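Local coordinates for protein DyP-type peroxidase (Pleurotus ostreatus PC15, PDB 6FSK) that is a heme b-dependent dye-decolorizing peroxidase that probably uses hydrogen peroxide to oxidise dyes and Mn(II), at residues Asp254-Asn259 and Ala277-Arg282; Ile289-Leu294 and Pro298-Asp303; Phe310-Ser315 and Thr322-Ala327; Ser443-Asn448 and Thr452-Pro457. The protein carries 1 engineered substitution. All coordinates share one frame; numbering follows the deposited sequence.

In the fold
The four contacts gather around helix 268-280, next to the heme. Contacts 1 and 3 each touch all the others. The centre of contact 1 is about 10 Å from that of contact 4 and about 17 Å from those of 2 and 3. Arg278 ties it to two, with NH1 2.9 Å from Thr322 O in contact 3 and NH2 3.0 Å from Gly444 O in contact 4. Contact 2 joins through Gly281 O and Ile289 N (3.2 Å) and meets contact 3 at Ile289 CG1 and Lys323 O (3.4 Å). Contacts 2 and 4, centres about 22 Å apart, do not touch. Contact 1 reaches the heme directly; the Phe312 side chain of contact 3 stays about 6 Å away.

Contact 1: Asp254-Asn259 and Ala277-Arg282; sequences DFLESN and ARIVGR. With HEM (protoporphyrin IX containing Fe), chain C.
Phe255 and Leu256 of helix 249-258 both reach the tip of Ile279 on helix 268-280, a small, buried helix-to-helix packing contact beside the heme pocket of the DyP peroxidase. Phe255 has CG anti to the backbone N (chi1 176°), and its ring presents an edge to Ile279: CE2 lies 3.8 Å from CD1, which sits near the ring plane. Elsewhere the same ring packs on Leu456, Pro457 and Phe461, so Ile279 supplies one part of a larger apolar surround. Leu256 comes next, adding a more distant touch from CD2 to the same Ile279 methyl, CD1, at 4.3 Å.

Toward the end of helix 249-258, Ser258 folds its hydroxyl back to Asp254 O, OG standing 2.8 Å away and well above the carbonyl plane, while the backbone N of Ser258 bonds to the same oxygen. Asn259 turns its amide back along the helix and gives a nearly straight bond from ND2 to Phe255 O (2.9 Å, 174°), which holds the departing chain against the last turn.

Ile279 also lies close to the heme's axial ligand, its side chain being about 6 Å from that of His329, to which it is joined by a backbone hydrogen bond. Just beyond, Gly281 takes a positive phi where helix 268-280 stops. Val280 and Arg282, on either side of Gly281 in sequence, touch the heme: Val280 CG1 packs 4.0 Å from the methyl CMA, and the extended Arg282 chain brings NE to 3.7 Å from CBA, a propionate carbon.

Contact 2: Ile289-Leu294 and Pro298-Asp303; sequences IEITPL and PKLAAD
Leu300, on the short helix 298-302, sets one methyl, CD2, against the CG2 methyls of both Ile291 and Thr292. The apolar part of the contact rests on this branch. Ile291 comes nearest, with CG2 3.6 Å and CB 4.0 Å from Leu300 CD2, and the two side chains lie at a slant to each other. Thr292 adds a looser touch from CG2 to Leu300 CD2, at 4.0 Å, its side chain running past the leucine in the opposite direction. Its hydroxyl is anti to the backbone N (chi1 -173°), which leaves the methyl to meet the leucine.

Polar groups act on each side separately. Thr292 OG1 is hydrogen-bonded to Lys295 O in the intervening turn, and Thr292 O is held by Trp283 NE1. On the helical side, Asp297 OD1 accepts from the backbone N of Leu300, and within the helix Ala302 N bonds to Pro298 O at 3.2 Å. The polar bonds thus stay on each side, and the join itself is apolar.

With only three residues between its segments, the arrangement is a short loop-to-helix connection in the C-terminal part of the DyP-type peroxidase, in which the loop packs on the helix that follows it.

Contact 3: Phe310-Ser315 and Thr322-Ala327; sequences FDFGDS and TKCPFA
Phe312 on one loop meets Cys324 on another, its ring touching the sulfur on the way to its tip. Its CB starts beside Ser315, 3.9 Å from OG. CG is anti to the carbonyl carbon (chi1 -47°), and the ring extends from there toward Phe310 and Cys324. At CE1 it reaches the sulfur, 4.2 Å from Cys324 SG, a sulfur-aromatic contact in which SG lies 5.2 Å from the ring centroid and 53° off the normal, an oblique approach. At the tip, CZ meets the edge of the Phe310 ring and lies near that ring's plane, 3.8 Å from Phe310 CE2. Arg331 makes a cation-pi contact with the Phe312 ring, and Arg336, which binds the heme, does the same with Phe310.

The Cys324 loop leads into helix 329-333, which begins with the axial heme ligand His329, and Phe310 and Phe326 pack on that helix through Ile330 and Arg331.

Local bonds brace the backbone around Phe312. An Asx turn brings Gly313 N to Asp311 OD1 at 2.9 Å, the donor standing above the carboxylate plane. Two donors from Ser315 share Phe312 O: OG at 2.6 Å, in the carbonyl plane, and the backbone N. Ser315 OG is also hydrogen-bonded to Arg331 NH2. Farther along, the carbonyl O of Ser315 lies at the ring edge of Phe326, 3.8 Å from CZ.

Contact 4: Ser443-Asn448 and Thr452-Pro457; sequences SGTNPN and TNITLP
Ser443 CB meets Asn453 OD1, 3.2 Å away, where strands 441-443 and 453-455 make a small antiparallel hairpin. The direct touches are van der Waals or weakly polar. Besides this one, Ser443 CA approaches Thr452 O at 3.5 Å in a CA-H...O contact. The polar ends of Ser443 and Asn453 find partners elsewhere: Ser443 OG bonds to Val424 O, and Asn453 ND2 to Gln441 OE1. Farther along the turn, Thr445 and Ile454 cross at about a right angle, with Thr445 OG1 3.4 Å from Ile454 CD1.

Two waters carry the hydrogen bonding between the segments. One accepts from Thr445 N at 3.1 Å and lies 3.0 Å from Thr452 O; the other accepts from Asn446 N at 2.9 Å and also reaches Thr452 O at 2.9 Å. Both lie within donating distance of this carbonyl, so one oxygen can collect the two bridges.

Within the turn, Asn446 OD1 accepts from Asn448 N at 2.7 Å, in the carbonyl plane: an Asx turn. Asn446 ND2 is taken up by Val262 O.

Past the end of the strand pairing, then, water stands in for direct backbone bonds, accepting from two amide N-H groups and probably serving the carbonyl of Thr452.

Contact 1: Asp254-Asn259 and Ala277-Arg282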
# COMPACT_ATOMS: atom_id res chain seq x y z
N ASP A 254 -24.06 0.09 0.61
CA ASP A 254 -25.29 -0.75 0.31
C ASP A 254 -25.13 -2.20 0.83
O ASP A 254 -26.01 -2.75 1.57
CB ASP A 254 -25.58 -0.63 -1.17
CG ASP A 254 -26.77 -1.39 -1.64
OD1 ASP A 254 -27.65 -1.81 -0.82
OD2 ASP A 254 -26.90 -1.57 -2.86
N PHE A 255 -23.98 -2.82 0.51
CA PHE A 255 -23.63 -4.09 1.09
C PHE A 255 -23.79 -4.14 2.58
O PHE A 255 -24.43 -5.04 3.13
CB PHE A 255 -22.21 -4.45 0.66
CG PHE A 255 -21.72 -5.70 1.29
CD1 PHE A 255 -22.28 -6.91 0.91
CD2 PHE A 255 -20.79 -5.66 2.31
CE1 PHE A 255 -21.84 -8.10 1.49
CE2 PHE A 255 -20.35 -6.88 2.91
CZ PHE A 255 -20.88 -8.05 2.48
N LEU A 256 -23.17 -3.22 3.28
CA LEU A 256 -23.22 -3.20 4.75
C LEU A 256 -24.66 -3.02 5.22
O LEU A 256 -25.12 -3.76 6.09
CB LEU A 256 -22.31 -2.12 5.37
CG LEU A 256 -20.84 -2.22 5.09
CD1 LEU A 256 -20.17 -1.08 5.86
CD2 LEU A 256 -20.26 -3.54 5.49
N GLU A 257 -25.38 -2.07 4.63
CA GLU A 257 -26.76 -1.83 4.99
C GLU A 257 -27.63 -3.04 4.78
O GLU A 257 -28.64 -3.21 5.52
CB GLU A 257 -27.31 -0.72 4.10
CG GLU A 257 -26.94 0.65 4.43
CD GLU A 257 -27.42 1.66 3.36
OE1 GLU A 257 -28.17 1.36 2.37
OE2 GLU A 257 -27.03 2.81 3.61
N SER A 258 -27.29 -3.85 3.81
CA SER A 258 -28.12 -5.01 3.39
C SER A 258 -27.79 -6.24 4.21
O SER A 258 -28.49 -7.24 4.15
CB SER A 258 -27.96 -5.26 1.92
OG SER A 258 -28.40 -4.17 1.16
N ASN A 259 -26.72 -6.21 4.99
CA ASN A 259 -26.23 -7.38 5.75
C ASN A 259 -25.91 -7.03 7.22
O ASN A 259 -24.87 -7.37 7.76
CB ASN A 259 -24.94 -7.93 5.12
CG ASN A 259 -25.22 -8.60 3.83
OD1 ASN A 259 -25.55 -9.80 3.81
ND2 ASN A 259 -25.15 -7.86 2.74
N ALA A 277 -16.70 -2.73 10.40
CA ALA A 277 -15.56 -2.78 11.32
C ALA A 277 -14.92 -4.14 11.35
O ALA A 277 -13.70 -4.29 11.40
CB ALA A 277 -15.98 -2.35 12.73
N ARG A 278 -15.76 -5.17 11.28
CA ARG A 278 -15.30 -6.57 11.33
C ARG A 278 -14.65 -7.01 10.01
O ARG A 278 -13.70 -7.81 10.04
CB ARG A 278 -16.40 -7.48 11.84
CG ARG A 278 -16.72 -7.26 13.30
CD ARG A 278 -17.78 -8.15 13.83
NE ARG A 278 -17.46 -9.61 13.71
CZ ARG A 278 -16.85 -10.35 14.66
NH1 ARG A 278 -16.32 -9.77 15.76
NH2 ARG A 278 -16.73 -11.67 14.53
N ILE A 279 -15.06 -6.43 8.90
CA ILE A 279 -14.45 -6.72 7.62
C ILE A 279 -13.06 -6.04 7.56
O ILE A 279 -12.15 -6.58 6.95
CB ILE A 279 -15.35 -6.20 6.46
CG1 ILE A 279 -16.44 -7.29 6.28
CG2 ILE A 279 -14.52 -5.89 5.21
CD1 ILE A 279 -17.52 -6.81 5.37
N VAL A 280 -12.91 -4.87 8.15
CA VAL A 280 -11.62 -4.15 8.08
C VAL A 280 -10.68 -4.60 9.17
O VAL A 280 -9.48 -4.79 8.96
CB VAL A 280 -11.88 -2.64 8.17
CG1 VAL A 280 -10.54 -1.89 8.25
CG2 VAL A 280 -12.66 -2.20 6.96
N GLY A 281 -11.21 -4.80 10.36
CA GLY A 281 -10.41 -4.99 11.60
C GLY A 281 -10.31 -3.77 12.48
O GLY A 281 -9.72 -3.90 13.58
N ARG A 282 -10.92 -2.67 12.03
CA ARG A 282 -11.01 -1.44 12.80
C ARG A 282 -12.29 -0.77 12.53
O ARG A 282 -12.80 -0.89 11.41
CB ARG A 282 -9.84 -0.45 12.46
CG ARG A 282 -8.42 -0.92 12.72
CD ARG A 282 -7.39 0.11 12.33
NE ARG A 282 -6.06 -0.38 12.57
CZ ARG A 282 -5.41 -0.31 13.74
NH1 ARG A 282 -5.87 0.39 14.77
NH2 ARG A 282 -4.23 -0.83 13.85
CHA HEM C . -4.16 -1.64 6.72
CHB HEM C . -7.62 0.06 3.81
CHC HEM C . -5.33 -1.91 0.06
CHD HEM C . -2.02 -3.88 2.99
C1A HEM C . -5.32 -0.98 6.28
C2A HEM C . -6.23 -0.25 7.11
C3A HEM C . -7.17 0.26 6.30
C4A HEM C . -6.88 -0.22 4.98
CMA HEM C . -8.37 1.05 6.71
CAA HEM C . -6.14 -0.14 8.62
CBA HEM C . -5.40 1.07 9.20
CGA HEM C . -3.92 1.01 8.97
O1A HEM C . -3.21 0.26 9.64
O2A HEM C . -3.43 1.78 8.09
C1B HEM C . -7.33 -0.32 2.50
C2B HEM C . -8.03 0.04 1.35
C3B HEM C . -7.40 -0.47 0.26
C4B HEM C . -6.26 -1.21 0.81
CMB HEM C . -9.32 0.82 1.32
CAB HEM C . -7.69 -0.43 -1.19
CBB HEM C . -8.44 0.48 -1.75
C1C HEM C . -4.29 -2.69 0.46
C2C HEM C . -3.44 -3.50 -0.30
C3C HEM C . -2.51 -4.09 0.50
C4C HEM C . -2.75 -3.57 1.83
CMC HEM C . -3.54 -3.65 -1.80
CAC HEM C . -1.44 -5.09 0.25
CBC HEM C . -1.48 -6.00 -0.75
C1D HEM C . -2.32 -3.35 4.25
C2D HEM C . -1.40 -3.58 5.40
C3D HEM C . -2.00 -2.89 6.45
C4D HEM C . -3.25 -2.37 5.91
CMD HEM C . -0.11 -4.30 5.43
CAD HEM C . -1.55 -2.81 7.90
CBD HEM C . -2.01 -3.98 8.72
CGD HEM C . -1.43 -3.93 10.12
O1D HEM C . -2.29 -4.07 11.02
O2D HEM C . -0.26 -3.67 10.29
NA HEM C . -5.77 -1.06 4.97
NB HEM C . -6.30 -1.15 2.17
NC HEM C . -3.92 -2.85 1.82
ND HEM C . -3.43 -2.70 4.63
FE HEM C . -4.90 -2.00 3.42

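Contact 2: Ile289-Leu294 and Pro298-Asp303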
# COMPACT_ATOMS: atom_id res chain seq x y z
N ILE A 289 -10.81 -3.46 16.51
CA ILE A 289 -11.86 -4.28 17.08
C ILE A 289 -11.25 -5.31 18.04
O ILE A 289 -11.94 -5.79 18.96
CB ILE A 289 -12.75 -4.98 16.01
CG1 ILE A 289 -11.95 -5.99 15.27
CG2 ILE A 289 -13.43 -3.92 15.15
CD1 ILE A 289 -12.76 -6.62 14.15
N GLU A 290 -9.97 -5.72 17.90
CA GLU A 290 -9.40 -6.67 18.80
C GLU A 290 -9.40 -6.14 20.24
O GLU A 290 -9.50 -6.94 21.18
CB GLU A 290 -7.98 -7.02 18.34
CG GLU A 290 -7.18 -7.99 19.15
CD GLU A 290 -7.76 -9.41 19.21
OE1 GLU A 290 -8.69 -9.78 18.41
OE2 GLU A 290 -7.23 -10.18 20.04
N ILE A 291 -9.24 -4.83 20.38
CA ILE A 291 -9.27 -4.16 21.72
C ILE A 291 -10.70 -3.82 22.07
O ILE A 291 -11.13 -4.07 23.25
CB ILE A 291 -8.34 -2.94 21.76
CG1 ILE A 291 -6.91 -3.37 21.46
CG2 ILE A 291 -8.46 -2.18 23.11
CD1 ILE A 291 -5.86 -2.27 21.45
N THR A 292 -11.48 -3.26 21.15
CA THR A 292 -12.86 -2.86 21.42
C THR A 292 -13.84 -3.51 20.43
O THR A 292 -14.22 -2.91 19.43
CB THR A 292 -12.99 -1.33 21.54
OG1 THR A 292 -14.30 -0.96 21.95
CG2 THR A 292 -12.62 -0.60 20.26
N PRO A 293 -14.24 -4.78 20.71
CA PRO A 293 -14.98 -5.56 19.68
C PRO A 293 -16.48 -5.25 19.58
O PRO A 293 -17.09 -5.62 18.55
CB PRO A 293 -14.77 -7.02 20.12
CG PRO A 293 -14.50 -6.90 21.59
CD PRO A 293 -13.71 -5.67 21.75
N LEU A 294 -17.06 -4.58 20.61
CA LEU A 294 -18.49 -4.42 20.64
C LEU A 294 -18.96 -3.09 20.16
O LEU A 294 -20.05 -2.99 19.60
CB LEU A 294 -19.06 -4.66 22.08
CG LEU A 294 -18.72 -6.00 22.75
CD1 LEU A 294 -19.25 -6.11 24.18
CD2 LEU A 294 -19.31 -7.14 21.98
N PRO A 298 -13.59 6.15 20.11
CA PRO A 298 -12.84 7.24 19.40
C PRO A 298 -11.63 7.78 20.14
O PRO A 298 -10.66 8.17 19.50
CB PRO A 298 -13.89 8.33 19.21
CG PRO A 298 -15.21 7.57 19.24
CD PRO A 298 -15.04 6.46 20.22
N LYS A 299 -11.61 7.69 21.45
CA LYS A 299 -10.46 8.15 22.21
C LYS A 299 -9.26 7.19 22.03
O LYS A 299 -8.09 7.64 21.85
CB LYS A 299 -10.80 8.21 23.70
CG LYS A 299 -9.61 8.52 24.61
CD LYS A 299 -9.95 8.77 26.09
CE LYS A 299 -8.70 9.33 26.78
NZ LYS A 299 -9.01 10.06 28.03
N LEU A 300 -9.58 5.90 22.03
CA LEU A 300 -8.57 4.86 21.76
C LEU A 300 -8.03 5.09 20.37
O LEU A 300 -6.79 5.00 20.14
CB LEU A 300 -9.19 3.45 21.87
CG LEU A 300 -8.35 2.29 21.38
CD1 LEU A 300 -7.04 2.15 22.09
CD2 LEU A 300 -9.13 0.98 21.47
N ALA A 301 -8.93 5.30 19.43
CA ALA A 301 -8.56 5.49 18.01
C ALA A 301 -7.50 6.60 17.86
O ALA A 301 -6.58 6.47 17.09
CB ALA A 301 -9.77 5.76 17.18
N ALA A 302 -7.67 7.69 18.57
CA ALA A 302 -6.84 8.87 18.40
C ALA A 302 -5.53 8.74 19.13
O ALA A 302 -4.69 9.59 18.95
CB ALA A 302 -7.60 10.06 19.00
N ASP A 303 -5.30 7.68 19.91
CA ASP A 303 -4.09 7.54 20.72
C ASP A 303 -3.13 6.51 20.08
O ASP A 303 -3.32 5.29 20.24
CB ASP A 303 -4.49 7.06 22.11
CG ASP A 303 -3.31 7.04 23.15
OD1 ASP A 303 -2.15 7.27 22.73
OD2 ASP A 303 -3.59 6.78 24.37

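Contact 3: Phe310-Ser315 and Thr322-Ala327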
# COMPACT_ATOMS: atom_id res chain seq x y z
N PHE A 310 -1.90 -4.73 20.01
CA PHE A 310 -2.68 -6.00 20.02
C PHE A 310 -1.94 -6.94 19.10
O PHE A 310 -1.14 -6.48 18.24
CB PHE A 310 -4.12 -5.82 19.57
CG PHE A 310 -4.28 -5.24 18.17
CD1 PHE A 310 -4.28 -3.90 17.97
CD2 PHE A 310 -4.41 -6.08 17.08
CE1 PHE A 310 -4.42 -3.36 16.71
CE2 PHE A 310 -4.56 -5.58 15.84
CZ PHE A 310 -4.56 -4.25 15.66
N ASP A 311 -2.10 -8.24 19.31
CA ASP A 311 -1.42 -9.22 18.52
C ASP A 311 -2.31 -10.40 18.10
O ASP A 311 -1.83 -11.32 17.49
CB ASP A 311 -0.16 -9.70 19.21
CG ASP A 311 -0.45 -10.35 20.57
OD1 ASP A 311 -1.59 -10.60 20.96
OD2 ASP A 311 0.51 -10.60 21.32
N PHE A 312 -3.60 -10.35 18.44
CA PHE A 312 -4.57 -11.45 18.23
C PHE A 312 -4.42 -12.66 19.19
O PHE A 312 -5.19 -13.62 19.08
CB PHE A 312 -4.69 -11.91 16.77
CG PHE A 312 -4.85 -10.78 15.77
CD1 PHE A 312 -5.90 -9.92 15.81
CD2 PHE A 312 -3.99 -10.68 14.72
CE1 PHE A 312 -6.06 -8.90 14.90
CE2 PHE A 312 -4.12 -9.66 13.77
CZ PHE A 312 -5.17 -8.80 13.88
N GLY A 313 -3.56 -12.50 20.15
CA GLY A 313 -3.37 -13.49 21.21
C GLY A 313 -3.20 -14.86 20.65
O GLY A 313 -2.44 -15.11 19.73
N ASP A 314 -3.92 -15.84 21.21
CA ASP A 314 -3.95 -17.18 20.68
C ASP A 314 -5.36 -17.50 20.10
O ASP A 314 -5.77 -18.65 19.98
CB ASP A 314 -3.56 -18.24 21.75
CG ASP A 314 -4.54 -18.23 22.94
OD1 ASP A 314 -5.41 -17.36 23.05
OD2 ASP A 314 -4.44 -19.16 23.78
N SER A 315 -6.06 -16.46 19.57
CA SER A 315 -7.43 -16.66 19.13
C SER A 315 -7.53 -17.61 17.94
O SER A 315 -8.49 -18.36 17.79
CB SER A 315 -8.12 -15.34 18.90
OG SER A 315 -7.36 -14.56 17.96
N THR A 322 -14.65 -14.33 17.94
CA THR A 322 -15.57 -13.38 18.57
C THR A 322 -15.16 -11.92 18.50
O THR A 322 -16.05 -11.10 18.30
CB THR A 322 -15.91 -13.74 20.04
OG1 THR A 322 -14.76 -13.77 20.81
CG2 THR A 322 -16.55 -15.14 20.10
N LYS A 323 -13.88 -11.60 18.68
CA LYS A 323 -13.39 -10.20 18.68
C LYS A 323 -13.10 -9.73 17.27
O LYS A 323 -13.24 -8.55 17.00
CB LYS A 323 -12.18 -10.00 19.56
CG LYS A 323 -12.53 -10.25 21.04
CD LYS A 323 -11.33 -9.86 21.93
CE LYS A 323 -11.68 -10.32 23.34
NZ LYS A 323 -10.59 -10.04 24.37
N CYS A 324 -12.69 -10.64 16.40
CA CYS A 324 -12.15 -10.24 15.04
C CYS A 324 -12.24 -11.46 14.15
O CYS A 324 -11.66 -12.52 14.48
CB CYS A 324 -10.71 -9.77 15.19
SG CYS A 324 -10.00 -9.17 13.61
N PRO A 325 -12.91 -11.36 13.00
CA PRO A 325 -12.84 -12.46 12.02
C PRO A 325 -11.43 -12.77 11.62
O PRO A 325 -10.62 -11.87 11.47
CB PRO A 325 -13.68 -11.93 10.82
CG PRO A 325 -14.54 -10.83 11.42
CD PRO A 325 -13.73 -10.24 12.50
N PHE A 326 -11.14 -14.01 11.31
CA PHE A 326 -9.84 -14.35 10.76
C PHE A 326 -9.52 -13.65 9.45
O PHE A 326 -8.35 -13.35 9.18
CB PHE A 326 -9.71 -15.88 10.63
CG PHE A 326 -9.78 -16.62 11.95
CD1 PHE A 326 -9.25 -16.11 13.11
CD2 PHE A 326 -10.39 -17.85 11.97
CE1 PHE A 326 -9.32 -16.83 14.33
CE2 PHE A 326 -10.48 -18.56 13.17
CZ PHE A 326 -9.95 -18.03 14.34
N ALA A 327 -10.59 -13.36 8.68
CA ALA A 327 -10.42 -12.77 7.33
C ALA A 327 -10.53 -11.24 7.31
O ALA A 327 -10.61 -10.61 6.27
CB ALA A 327 -11.39 -13.37 6.34

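Contact 4: Ser443-Asn448 and Thr452-Pro457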
# COMPACT_ATOMS: atom_id res chain seq x y z
N SER A 443 -16.36 -15.61 5.93
CA SER A 443 -17.01 -16.20 7.11
C SER A 443 -16.59 -15.48 8.35
O SER A 443 -15.65 -14.66 8.34
CB SER A 443 -16.63 -17.69 7.19
OG SER A 443 -15.33 -17.86 7.67
N GLY A 444 -17.20 -15.82 9.47
CA GLY A 444 -16.78 -15.35 10.75
C GLY A 444 -17.24 -13.94 11.11
O GLY A 444 -16.91 -13.46 12.19
N THR A 445 -18.00 -13.26 10.24
CA THR A 445 -18.39 -11.90 10.54
C THR A 445 -19.45 -11.79 11.67
O THR A 445 -19.45 -10.78 12.34
CB THR A 445 -18.82 -11.12 9.29
OG1 THR A 445 -20.01 -11.64 8.72
CG2 THR A 445 -17.66 -11.04 8.24
N ASN A 446 -20.34 -12.76 11.89
CA ASN A 446 -21.30 -12.69 12.98
C ASN A 446 -20.62 -13.37 14.21
O ASN A 446 -20.29 -14.57 14.14
CB ASN A 446 -22.55 -13.42 12.68
CG ASN A 446 -23.57 -13.25 13.82
OD1 ASN A 446 -23.30 -13.44 14.99
ND2 ASN A 446 -24.71 -12.71 13.45
N PRO A 447 -20.35 -12.64 15.28
CA PRO A 447 -19.64 -13.22 16.44
C PRO A 447 -20.35 -14.40 17.05
O PRO A 447 -19.71 -15.28 17.66
CB PRO A 447 -19.59 -12.08 17.46
CG PRO A 447 -20.03 -10.88 16.75
CD PRO A 447 -20.61 -11.20 15.45
N ASN A 448 -21.66 -14.45 16.91
CA ASN A 448 -22.41 -15.58 17.49
C ASN A 448 -22.54 -16.78 16.60
O ASN A 448 -22.95 -17.85 17.07
CB ASN A 448 -23.82 -15.12 17.94
CG ASN A 448 -23.78 -14.26 19.16
OD1 ASN A 448 -22.90 -14.43 20.00
ND2 ASN A 448 -24.73 -13.33 19.27
N THR A 452 -21.27 -19.16 9.53
CA THR A 452 -22.01 -18.58 8.40
C THR A 452 -21.11 -17.66 7.55
O THR A 452 -20.31 -16.89 8.07
CB THR A 452 -23.29 -17.90 8.82
OG1 THR A 452 -23.01 -16.76 9.63
CG2 THR A 452 -24.08 -18.88 9.58
N ASN A 453 -21.25 -17.84 6.26
CA ASN A 453 -20.58 -17.02 5.23
C ASN A 453 -21.52 -16.00 4.68
O ASN A 453 -22.76 -16.23 4.55
CB ASN A 453 -20.24 -17.80 3.95
CG ASN A 453 -19.30 -18.87 4.12
OD1 ASN A 453 -18.66 -19.02 5.12
ND2 ASN A 453 -19.28 -19.73 3.09
N ILE A 454 -20.97 -14.86 4.30
CA ILE A 454 -21.68 -13.94 3.42
C ILE A 454 -21.01 -14.10 2.09
O ILE A 454 -19.78 -14.00 1.94
CB ILE A 454 -21.55 -12.47 3.87
CG1 ILE A 454 -22.15 -12.28 5.26
CG2 ILE A 454 -22.25 -11.55 2.83
CD1 ILE A 454 -21.88 -10.96 5.93
N THR A 455 -21.85 -14.24 1.06
CA THR A 455 -21.42 -14.30 -0.26
C THR A 455 -21.34 -12.88 -0.81
O THR A 455 -22.34 -12.17 -0.80
CB THR A 455 -22.32 -15.20 -1.16
OG1 THR A 455 -22.30 -16.55 -0.62
CG2 THR A 455 -21.77 -15.27 -2.49
N LEU A 456 -20.15 -12.41 -1.24
CA LEU A 456 -20.02 -11.03 -1.62
C LEU A 456 -20.70 -10.70 -2.93
O LEU A 456 -20.80 -11.54 -3.83
CB LEU A 456 -18.55 -10.62 -1.64
CG LEU A 456 -17.80 -10.82 -0.30
CD1 LEU A 456 -16.30 -10.58 -0.50
CD2 LEU A 456 -18.34 -9.85 0.74
N PRO A 457 -21.13 -9.46 -3.11
CA PRO A 457 -21.74 -9.08 -4.37
C PRO A 457 -20.77 -9.23 -5.52
O PRO A 457 -19.57 -9.05 -5.31
CB PRO A 457 -22.07 -7.57 -4.18
CG PRO A 457 -21.82 -7.26 -2.78
CD PRO A 457 -21.09 -8.38 -2.11
O HOH W 1 -19.46 -14.07 7.60
O HOH W 2 -20.36 -15.41 10.61